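Local atomic coordinates of EVE domain-containing protein (Pseudomonas syringae pv. tomato str. DC3000, PDB entry 2EVE), a protein that is of unknown function but, as an EVE-domain protein related to the PUA group, may bind modified nucleic acid. Residues A2-K7 / V134-A139; F13-L18 / F47-S52; R35-T40 / S130-M135. All blocks are in the same frame, centred on the assembly; numbering follows the deposited sequence.

Interaction 1: residues A2-K7 / V134-A139; sequences AYWLMK and VMPVTA. With 144 (tris-hydroxymethyl-methyl-ammonium), chain D.
The carbonyl oxygen of M135 takes the backbone N-H of L5 at 2.9 Å (L5 N to M135 O), and W4 lies against the same oxygen. W4 CB lies 3.3 Å from M135 O, and the indole presents its edge to that oxygen. L5 O returns the bond by accepting from M135 N at 3.0 Å, and V134 CA adds a CA-H···O contact to L5 O. L5 and M135 are thus a hydrogen-bonded antiparallel pair, and M6 with V134 a non-hydrogen-bonded one; W4 stands across from P136. Further along, V137 N donates to Y3 O, and a water bridges Y3 N and V137 O.

On the L5 face, the L5 and selenomethionine M135 side chains run side by side, with M135 CE 3.8 Å from L5 CD2. M135 CG sits between the backbone N and the carbonyl carbon (chi1 65°), and the bend at chi3 then carries the methyl back over L5 and toward K7 CE. V137 CG2 packs at 3.9 Å against L5 CB. On the other face M6 CG rests on V134 CG1, while W4 CZ3 meets P136 CB at 3.8 Å. W4 NE1 is held by D45, outside the pair.

Strand 134-137 is an outermost strand of the mixed sheet, and this pairing attaches it to strand 3-8, whose other neighbour is strand 46-51. The extended K7 side chain lays its aliphatic CD 3.4 Å from O4 of the bound tris-hydroxymethyl-methyl-ammonium, while K7 NZ bonds weakly to L132 O; the contact with the ligand is therefore one of packing. Between the strands, the backbone bonds of L5 and M135 fix the register, and apolar side chains close both faces around them.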
loop_
_atom_site.group_PDB
_atom_site.type_symbol
_atom_site.label_atom_id
_atom_site.label_comp_id
_atom_site.label_asym_id
_atom_site.label_seq_id
_atom_site.Cartn_x
_atom_site.Cartn_y
_atom_site.Cartn_z
ATOM N N ALA A 2 13.353 -1.917 -5.129
ATOM C CA ALA A 2 12.103 -2.087 -5.925
ATOM C C ALA A 2 11.021 -1.110 -5.471
ATOM O O ALA A 2 11.060 -0.603 -4.351
ATOM C CB ALA A 2 11.603 -3.523 -5.796
ATOM N N TYR A 3 10.060 -0.856 -6.355
ATOM C CA TYR A 3 8.959 0.064 -6.077
ATOM C C TYR A 3 7.611 -0.647 -6.038
ATOM O O TYR A 3 7.402 -1.655 -6.718
ATOM C CB TYR A 3 8.912 1.163 -7.136
ATOM C CG TYR A 3 10.173 1.990 -7.230
ATOM C CD1 TYR A 3 10.596 2.781 -6.163
ATOM C CD2 TYR A 3 10.942 1.986 -8.395
ATOM C CE1 TYR A 3 11.755 3.553 -6.256
ATOM C CE2 TYR A 3 12.101 2.755 -8.497
ATOM C CZ TYR A 3 12.499 3.534 -7.424
ATOM O OH TYR A 3 13.640 4.300 -7.525
ATOM N N TRP A 4 6.692 -0.097 -5.253
ATOM C CA TRP A 4 5.369 -0.681 -5.093
ATOM C C TRP A 4 4.323 0.390 -4.836
ATOM O O TRP A 4 4.619 1.586 -4.814
ATOM C CB TRP A 4 5.357 -1.642 -3.896
ATOM C CG TRP A 4 6.518 -2.571 -3.824
ATOM C CD1 TRP A 4 7.763 -2.302 -3.323
ATOM C CD2 TRP A 4 6.559 -3.916 -4.299
ATOM N NE1 TRP A 4 8.577 -3.399 -3.463
ATOM C CE2 TRP A 4 7.863 -4.403 -4.064
ATOM C CE3 TRP A 4 5.620 -4.755 -4.909
ATOM C CZ2 TRP A 4 8.254 -5.699 -4.416
ATOM C CZ3 TRP A 4 6.009 -6.045 -5.260
ATOM C CH2 TRP A 4 7.314 -6.501 -5.014
ATOM N N LEU A 5 3.091 -0.064 -4.640
ATOM C CA LEU A 5 1.974 0.807 -4.311
ATOM C C LEU A 5 1.064 0.000 -3.393
ATOM O O LEU A 5 0.801 -1.178 -3.643
ATOM C CB LEU A 5 1.211 1.251 -5.571
ATOM C CG LEU A 5 0.019 2.185 -5.326
ATOM C CD1 LEU A 5 -0.150 3.165 -6.484
ATOM C CD2 LEU A 5 -1.241 1.360 -5.131
HETATM N N MSE A 6 0.616 0.626 -2.309
HETATM C CA MSE A 6 -0.280 -0.027 -1.362
HETATM C C MSE A 6 -1.434 0.905 -1.007
HETATM O O MSE A 6 -1.242 2.111 -0.868
HETATM C CB MSE A 6 0.481 -0.440 -0.101
HETATM C CG MSE A 6 1.631 -1.407 -0.373
HETATM SE SE MSE A 6 2.168 -2.399 1.203
HETATM C CE MSE A 6 3.050 -0.944 2.081
ATOM N N LYS A 7 -2.623 0.326 -0.850
ATOM C CA LYS A 7 -3.840 1.081 -0.557
ATOM C C LYS A 7 -4.252 1.139 0.910
ATOM O O LYS A 7 -4.062 0.182 1.659
ATOM C CB LYS A 7 -5.013 0.500 -1.350
ATOM C CG LYS A 7 -4.812 0.466 -2.849
ATOM C CD LYS A 7 -6.051 -0.085 -3.543
ATOM C CE LYS A 7 -5.857 -0.154 -5.046
ATOM N NZ LYS A 7 -7.055 -0.702 -5.739
ATOM N N VAL A 134 -2.124 -4.273 -3.136
ATOM C CA VAL A 134 -0.664 -4.194 -3.049
ATOM C C VAL A 134 -0.158 -4.638 -4.416
ATOM O O VAL A 134 -0.498 -5.725 -4.890
ATOM C CB VAL A 134 -0.089 -5.122 -1.956
ATOM C CG1 VAL A 134 1.426 -4.993 -1.918
ATOM C CG2 VAL A 134 -0.682 -4.762 -0.597
HETATM N N MSE A 135 0.660 -3.803 -5.048
HETATM C CA MSE A 135 1.140 -4.103 -6.389
HETATM C C MSE A 135 2.530 -3.573 -6.675
HETATM O O MSE A 135 2.991 -2.620 -6.045
HETATM C CB MSE A 135 0.199 -3.466 -7.405
HETATM C CG MSE A 135 0.228 -1.937 -7.321
HETATM SE SE MSE A 135 -1.147 -1.048 -8.339
HETATM C CE MSE A 135 -2.622 -1.540 -7.199
ATOM N N PRO A 136 3.217 -4.184 -7.647
ATOM C CA PRO A 136 4.557 -3.725 -8.003
ATOM C C PRO A 136 4.407 -2.487 -8.892
ATOM O O PRO A 136 3.357 -2.272 -9.499
ATOM C CB PRO A 136 5.139 -4.917 -8.764
ATOM C CG PRO A 136 3.939 -5.486 -9.444
ATOM C CD PRO A 136 2.870 -5.423 -8.369
ATOM N N VAL A 137 5.450 -1.671 -8.936
ATOM C CA VAL A 137 5.474 -0.470 -9.764
ATOM C C VAL A 137 6.835 -0.507 -10.451
ATOM O O VAL A 137 7.859 -0.637 -9.782
ATOM C CB VAL A 137 5.356 0.823 -8.904
ATOM C CG1 VAL A 137 5.590 2.055 -9.772
ATOM C CG2 VAL A 137 3.976 0.900 -8.258
ATOM N N THR A 138 6.853 -0.424 -11.780
ATOM C CA THR A 138 8.117 -0.463 -12.509
ATOM C C THR A 138 8.873 0.843 -12.322
ATOM O O THR A 138 8.298 1.846 -11.899
ATOM C CB THR A 138 7.903 -0.675 -14.020
ATOM O OG1 THR A 138 7.268 0.482 -14.577
ATOM C CG2 THR A 138 7.044 -1.903 -14.273
ATOM N N ALA A 139 10.164 0.828 -12.631
ATOM C CA ALA A 139 10.980 2.026 -12.502
ATOM C C ALA A 139 10.429 3.123 -13.404
ATOM O O ALA A 139 10.447 4.300 -13.046
ATOM C CB ALA A 139 12.429 1.719 -12.872
HETATM C C1 144 D . -11.134 2.528 -3.576
HETATM N N 144 D . -10.577 1.605 -4.556
HETATM C C2 144 D . -10.151 2.392 -5.761
HETATM O O2 144 D . -9.840 3.781 -5.992
HETATM C C3 144 D . -11.669 0.572 -4.806
HETATM O O3 144 D . -11.308 -0.468 -5.738
HETATM C C4 144 D . -9.366 1.047 -3.917
HETATM O O4 144 D . -9.273 0.137 -2.608
HETATM O O HOH W 1 10.185 -1.834 -9.068
#

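Interaction 2: residues F13-L18 / F47-S52; sequences FSISDL and FFFYHS. With 144 (tris-hydroxymethyl-methyl-ammonium), chain D.
The N-terminal turn of the helix that begins at I15 comes up against strand 47-51, with the I15 and F49 CA atoms 6.6 Å apart and those of S14 and H51 7.0 Å apart. F49 reaches into this junction with CG anti to the backbone N (chi1 -164°), which brings its ring against the first turn of the helix. I15 N lies over one face of that ring, offset toward the rim, while F13 O meets the ring edge in its plane. CZ, the tip of F49, is 3.4 Å from S14 C. I15 CD1 packs 3.7 Å from F49 CD2 as the two side chains slide past each other in opposite directions, and L18 CD2 reaches the same ring atom at its edge. The F13 ring lies obliquely to that of F49, their planes 44° apart.

The helix start is a capping box: S14 OG accepts from D17 N, and D17 OD2 accepts from S14 N at 2.9 Å. The N-H of I15, also at this helix end, turns instead to the strand and donates to H51 NE2 at 3.2 Å, lying in the plane of the imidazole. NE2 therefore acts as an acceptor, consistent with a proton on ND1 if the ring is neutral. I15 CG2 packs 3.7 Å from the same nitrogen.

W26 meets the F49 ring edge-to-face, and I15 continues onto A60 and I104 of adjoining strands. Y50 points to the other face of the sheet, where its OH shares a 2.6 Å hydrogen bond with O2 of tris-hydroxymethyl-methyl-ammonium; S52 CB approaches ligand O4.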
loop_
_atom_site.group_PDB
_atom_site.type_symbol
_atom_site.label_atom_id
_atom_site.label_comp_id
_atom_site.label_asym_id
_atom_site.label_seq_id
_atom_site.Cartn_x
_atom_site.Cartn_y
_atom_site.Cartn_z
ATOM N N PHE A 13 -6.105 4.997 8.142
ATOM C CA PHE A 13 -4.666 5.233 8.201
ATOM C C PHE A 13 -4.286 6.043 6.969
ATOM O O PHE A 13 -4.390 5.563 5.841
ATOM C CB PHE A 13 -3.910 3.901 8.240
ATOM C CG PHE A 13 -2.424 4.047 8.421
ATOM C CD1 PHE A 13 -1.901 4.741 9.509
ATOM C CD2 PHE A 13 -1.546 3.477 7.504
ATOM C CE1 PHE A 13 -0.520 4.865 9.682
ATOM C CE2 PHE A 13 -0.168 3.592 7.667
ATOM C CZ PHE A 13 0.347 4.288 8.757
ATOM N N SER A 14 -3.861 7.281 7.197
ATOM C CA SER A 14 -3.501 8.194 6.119
ATOM C C SER A 14 -2.006 8.462 6.053
ATOM O O SER A 14 -1.253 8.087 6.952
ATOM C CB SER A 14 -4.211 9.531 6.323
ATOM O OG SER A 14 -3.644 10.213 7.429
ATOM N N ILE A 15 -1.579 9.131 4.987
ATOM C CA ILE A 15 -0.171 9.461 4.840
ATOM C C ILE A 15 0.218 10.433 5.958
ATOM O O ILE A 15 1.374 10.466 6.380
ATOM C CB ILE A 15 0.127 10.088 3.452
ATOM C CG1 ILE A 15 1.621 10.385 3.316
ATOM C CG2 ILE A 15 -0.701 11.346 3.254
ATOM C CD1 ILE A 15 2.500 9.150 3.293
ATOM N N SER A 16 -0.749 11.215 6.439
ATOM C CA SER A 16 -0.480 12.156 7.527
ATOM C C SER A 16 -0.185 11.385 8.811
ATOM O O SER A 16 0.664 11.792 9.607
ATOM C CB SER A 16 -1.674 13.094 7.755
ATOM O OG SER A 16 -1.788 14.040 6.706
ATOM N N ASP A 17 -0.894 10.277 9.014
ATOM C CA ASP A 17 -0.670 9.455 10.200
ATOM C C ASP A 17 0.729 8.865 10.136
ATOM O O ASP A 17 1.426 8.797 11.148
ATOM C CB ASP A 17 -1.685 8.311 10.294
ATOM C CG ASP A 17 -3.101 8.795 10.559
ATOM O OD1 ASP A 17 -3.282 9.696 11.407
ATOM O OD2 ASP A 17 -4.034 8.255 9.932
ATOM N N LEU A 18 1.143 8.431 8.946
ATOM C CA LEU A 18 2.471 7.843 8.782
ATOM C C LEU A 18 3.541 8.898 9.027
ATOM O O LEU A 18 4.573 8.615 9.629
ATOM C CB LEU A 18 2.636 7.246 7.376
ATOM C CG LEU A 18 4.013 6.639 7.058
ATOM C CD1 LEU A 18 4.342 5.537 8.062
ATOM C CD2 LEU A 18 4.019 6.076 5.636
ATOM N N PHE A 47 7.262 2.750 -1.667
ATOM C CA PHE A 47 5.928 2.521 -2.205
ATOM C C PHE A 47 5.081 3.773 -2.185
ATOM O O PHE A 47 5.267 4.653 -1.341
ATOM C CB PHE A 47 5.210 1.422 -1.406
ATOM C CG PHE A 47 4.818 1.834 -0.009
ATOM C CD1 PHE A 47 3.569 2.394 0.250
ATOM C CD2 PHE A 47 5.700 1.654 1.052
ATOM C CE1 PHE A 47 3.207 2.770 1.548
ATOM C CE2 PHE A 47 5.350 2.029 2.350
ATOM C CZ PHE A 47 4.105 2.582 2.598
ATOM N N PHE A 48 4.158 3.854 -3.136
ATOM C CA PHE A 48 3.238 4.976 -3.181
ATOM C C PHE A 48 2.105 4.660 -2.221
ATOM O O PHE A 48 1.548 3.561 -2.243
ATOM C CB PHE A 48 2.676 5.172 -4.588
ATOM C CG PHE A 48 3.639 5.806 -5.536
ATOM C CD1 PHE A 48 4.325 6.963 -5.176
ATOM C CD2 PHE A 48 3.866 5.254 -6.790
ATOM C CE1 PHE A 48 5.221 7.560 -6.052
ATOM C CE2 PHE A 48 4.761 5.844 -7.674
ATOM C CZ PHE A 48 5.441 7.000 -7.305
ATOM N N PHE A 49 1.791 5.626 -1.365
ATOM C CA PHE A 49 0.723 5.497 -0.377
ATOM C C PHE A 49 -0.549 5.994 -1.067
ATOM O O PHE A 49 -0.728 7.195 -1.276
ATOM C CB PHE A 49 1.062 6.371 0.843
ATOM C CG PHE A 49 0.258 6.059 2.087
ATOM C CD1 PHE A 49 -1.134 6.089 2.079
ATOM C CD2 PHE A 49 0.914 5.792 3.289
ATOM C CE1 PHE A 49 -1.865 5.858 3.257
ATOM C CE2 PHE A 49 0.199 5.562 4.463
ATOM C CZ PHE A 49 -1.192 5.594 4.452
ATOM N N TYR A 50 -1.426 5.064 -1.424
ATOM C CA TYR A 50 -2.662 5.397 -2.123
ATOM C C TYR A 50 -3.874 5.449 -1.194
ATOM O O TYR A 50 -4.173 4.485 -0.488
ATOM C CB TYR A 50 -2.884 4.373 -3.245
ATOM C CG TYR A 50 -4.146 4.569 -4.054
ATOM C CD1 TYR A 50 -5.369 4.070 -3.610
ATOM C CD2 TYR A 50 -4.113 5.255 -5.265
ATOM C CE1 TYR A 50 -6.535 4.253 -4.356
ATOM C CE2 TYR A 50 -5.269 5.443 -6.017
ATOM C CZ TYR A 50 -6.470 4.942 -5.559
ATOM O OH TYR A 50 -7.609 5.130 -6.302
ATOM N N HIS A 51 -4.557 6.593 -1.193
ATOM C CA HIS A 51 -5.748 6.783 -0.372
ATOM C C HIS A 51 -6.957 6.214 -1.100
ATOM O O HIS A 51 -7.300 6.663 -2.192
ATOM C CB HIS A 51 -5.969 8.271 -0.088
ATOM C CG HIS A 51 -5.096 8.815 0.998
ATOM N ND1 HIS A 51 -5.143 10.133 1.398
ATOM C CD2 HIS A 51 -4.172 8.215 1.787
ATOM C CE1 HIS A 51 -4.287 10.322 2.387
ATOM N NE2 HIS A 51 -3.686 9.174 2.643
ATOM N N SER A 52 -7.602 5.230 -0.481
ATOM C CA SER A 52 -8.764 4.567 -1.064
ATOM C C SER A 52 -10.053 4.833 -0.284
ATOM O O SER A 52 -10.010 5.235 0.877
ATOM C CB SER A 52 -8.504 3.059 -1.122
ATOM O OG SER A 52 -8.292 2.536 0.181
HETATM C C1 144 D . -11.134 2.528 -3.576
HETATM N N 144 D . -10.577 1.605 -4.556
HETATM C C2 144 D . -10.151 2.392 -5.761
HETATM O O2 144 D . -9.840 3.781 -5.992
HETATM C C3 144 D . -11.669 0.572 -4.806
HETATM O O3 144 D . -11.308 -0.468 -5.738
HETATM C C4 144 D . -9.366 1.047 -3.917
HETATM O O4 144 D . -9.273 0.137 -2.608
#

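Interaction 3: residues R35-T40 / S130-M135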
loop_
_atom_site.group_PDB
_atom_site.type_symbol
_atom_site.label_atom_id
_atom_site.label_comp_id
_atom_site.label_asym_id
_atom_site.label_seq_id
_atom_site.Cartn_x
_atom_site.Cartn_y
_atom_site.Cartn_z
ATOM N N ARG A 35 -0.970 -10.275 -0.744
ATOM C CA ARG A 35 -0.110 -10.812 0.308
ATOM C C ARG A 35 1.195 -11.301 -0.288
ATOM O O ARG A 35 2.273 -11.037 0.245
ATOM C CB ARG A 35 -0.774 -11.995 1.025
ATOM C CG ARG A 35 0.144 -12.674 2.052
ATOM C CD ARG A 35 -0.264 -14.116 2.358
ATOM N NE ARG A 35 0.032 -15.017 1.245
ATOM C CZ ARG A 35 -0.105 -16.341 1.296
ATOM N NH1 ARG A 35 -0.537 -16.925 2.409
ATOM N NH2 ARG A 35 0.192 -17.082 0.237
ATOM N N ASN A 36 1.099 -12.027 -1.395
ATOM C CA ASN A 36 2.303 -12.557 -2.011
ATOM C C ASN A 36 3.248 -11.447 -2.453
ATOM O O ASN A 36 4.462 -11.570 -2.283
ATOM C CB ASN A 36 1.937 -13.498 -3.160
ATOM C CG ASN A 36 1.338 -14.805 -2.660
ATOM O OD1 ASN A 36 1.518 -15.174 -1.495
ATOM N ND2 ASN A 36 0.640 -15.518 -3.539
ATOM N N PHE A 37 2.710 -10.365 -3.008
ATOM C CA PHE A 37 3.565 -9.250 -3.401
ATOM C C PHE A 37 4.191 -8.650 -2.142
ATOM O O PHE A 37 5.391 -8.377 -2.096
ATOM C CB PHE A 37 2.770 -8.168 -4.136
ATOM C CG PHE A 37 2.593 -8.433 -5.604
ATOM C CD1 PHE A 37 3.695 -8.698 -6.412
ATOM C CD2 PHE A 37 1.331 -8.397 -6.183
ATOM C CE1 PHE A 37 3.544 -8.925 -7.782
ATOM C CE2 PHE A 37 1.166 -8.623 -7.556
ATOM C CZ PHE A 37 2.275 -8.887 -8.352
ATOM N N LEU A 38 3.375 -8.454 -1.110
ATOM C CA LEU A 38 3.860 -7.881 0.140
ATOM C C LEU A 38 5.036 -8.681 0.699
ATOM O O LEU A 38 6.008 -8.110 1.189
ATOM C CB LEU A 38 2.713 -7.815 1.158
ATOM C CG LEU A 38 2.991 -7.179 2.525
ATOM C CD1 LEU A 38 1.723 -6.517 3.039
ATOM C CD2 LEU A 38 3.490 -8.229 3.501
ATOM N N ARG A 39 4.952 -10.004 0.605
ATOM C CA ARG A 39 6.014 -10.869 1.106
ATOM C C ARG A 39 7.325 -10.739 0.328
ATOM O O ARG A 39 8.380 -11.108 0.838
ATOM C CB ARG A 39 5.548 -12.327 1.093
ATOM C CG ARG A 39 4.533 -12.652 2.176
ATOM C CD ARG A 39 4.037 -14.079 2.039
ATOM N NE ARG A 39 3.292 -14.507 3.219
ATOM C CZ ARG A 39 2.785 -15.726 3.372
ATOM N NH1 ARG A 39 2.935 -16.639 2.416
ATOM N NH2 ARG A 39 2.146 -16.040 4.493
ATOM N N THR A 40 7.270 -10.227 -0.899
ATOM C CA THR A 40 8.495 -10.077 -1.678
ATOM C C THR A 40 9.136 -8.699 -1.523
ATOM O O THR A 40 10.218 -8.445 -2.064
ATOM C CB THR A 40 8.278 -10.365 -3.191
ATOM O OG1 THR A 40 7.384 -9.400 -3.768
ATOM C CG2 THR A 40 7.716 -11.769 -3.383
ATOM N N SER A 130 -9.665 -4.582 -11.658
ATOM C CA SER A 130 -8.590 -4.825 -10.708
ATOM C C SER A 130 -8.994 -4.461 -9.286
ATOM O O SER A 130 -9.547 -3.388 -9.036
ATOM C CB SER A 130 -7.339 -4.035 -11.097
ATOM O OG SER A 130 -6.297 -4.253 -10.159
ATOM N N ARG A 131 -8.712 -5.367 -8.357
ATOM C CA ARG A 131 -9.026 -5.155 -6.950
ATOM C C ARG A 131 -7.816 -5.497 -6.085
ATOM O O ARG A 131 -7.952 -5.897 -4.928
ATOM C CB ARG A 131 -10.235 -6.002 -6.552
ATOM C CG ARG A 131 -11.562 -5.417 -7.025
ATOM C CD ARG A 131 -12.706 -6.396 -6.826
ATOM N NE ARG A 131 -14.020 -5.760 -6.937
ATOM C CZ ARG A 131 -14.445 -5.076 -7.995
ATOM N NH1 ARG A 131 -15.661 -4.541 -7.993
ATOM N NH2 ARG A 131 -13.661 -4.918 -9.053
ATOM N N LEU A 132 -6.633 -5.329 -6.666
ATOM C CA LEU A 132 -5.374 -5.595 -5.978
ATOM C C LEU A 132 -5.013 -4.367 -5.139
ATOM O O LEU A 132 -4.968 -3.251 -5.657
ATOM C CB LEU A 132 -4.279 -5.877 -7.010
ATOM C CG LEU A 132 -2.916 -6.355 -6.509
ATOM C CD1 LEU A 132 -3.065 -7.698 -5.801
ATOM C CD2 LEU A 132 -1.961 -6.484 -7.691
ATOM N N SER A 133 -4.759 -4.581 -3.849
ATOM C CA SER A 133 -4.421 -3.495 -2.925
ATOM C C SER A 133 -2.918 -3.285 -2.735
ATOM O O SER A 133 -2.494 -2.256 -2.206
ATOM C CB SER A 133 -5.072 -3.749 -1.563
ATOM O OG SER A 133 -4.638 -4.983 -1.021
ATOM N N VAL A 134 -2.124 -4.273 -3.136
ATOM C CA VAL A 134 -0.664 -4.194 -3.049
ATOM C C VAL A 134 -0.158 -4.638 -4.416
ATOM O O VAL A 134 -0.498 -5.725 -4.890
ATOM C CB VAL A 134 -0.089 -5.122 -1.956
ATOM C CG1 VAL A 134 1.426 -4.993 -1.918
ATOM C CG2 VAL A 134 -0.682 -4.762 -0.597
HETATM N N MSE A 135 0.660 -3.803 -5.048
HETATM C CA MSE A 135 1.140 -4.103 -6.389
HETATM C C MSE A 135 2.530 -3.573 -6.675
HETATM O O MSE A 135 2.991 -2.620 -6.045
HETATM C CB MSE A 135 0.199 -3.466 -7.405
HETATM C CG MSE A 135 0.228 -1.937 -7.321
HETATM SE SE MSE A 135 -1.147 -1.048 -8.339
HETATM C CE MSE A 135 -2.622 -1.540 -7.199
#
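This is an apolar helix-on-sheet contact, in which F37 and L38 of helix 32-40 pack against V134, which opens the outermost strand 134-137 on this side of the sheet, and against L132 in the loop before it. No hydrogen bond crosses it. F37 carries most of it: its CG is anti to the carbonyl carbon (chi1 -84°), an orientation that lays the ring alongside the strand backbone. Ring atom CE2 meets L132 CD2 at 3.8 Å, the two side chains crossing at about a right angle, and the same methyl lies 4.1 Å from F37 CD2. L132 thus touches one bond of the ring through a single branch.

The helix lies across one face of the mixed sheet, F37 also reaching W4 of strand 3-8 and L38 reaching S95 and L97 of strand 95-110. One turn earlier in the helix, A34 touches both L132 and V134.

CD2 of F37 comes within 3.5 Å of V134 O. That oxygen is buried here with no hydrogen-bonding partner in the model, and the ring approaches it obliquely. V134 points its CG1 methyl at the helix, where F37 CB lies 4.1 Å away and L38 N equally near; L38 CB is slightly farther. On the helix side, F37 O accepts from both T40 N and T40 OG1.

Interactions 1 and 3 both use V134 and M135: interaction 1 joins their strand edge to edge with strand 3-8 through backbone bonds, whereas interaction 3 lays a helix over it and relies on apolar contact alone. Interaction 2 lies on strand 46-51, the other neighbour of strand 3-8, and backbone bonds W4 O to F48 N and M6 O to Y50 N link it to interaction 1. Its helix start pairs a polar bond with aromatic packing. Interaction 3 is the most buried; the other two are partly buried, and both reach the tris-hydroxymethyl-methyl-ammonium pocket, through K7 and through Y50 and S52. Interactions 2 and 3 do not touch.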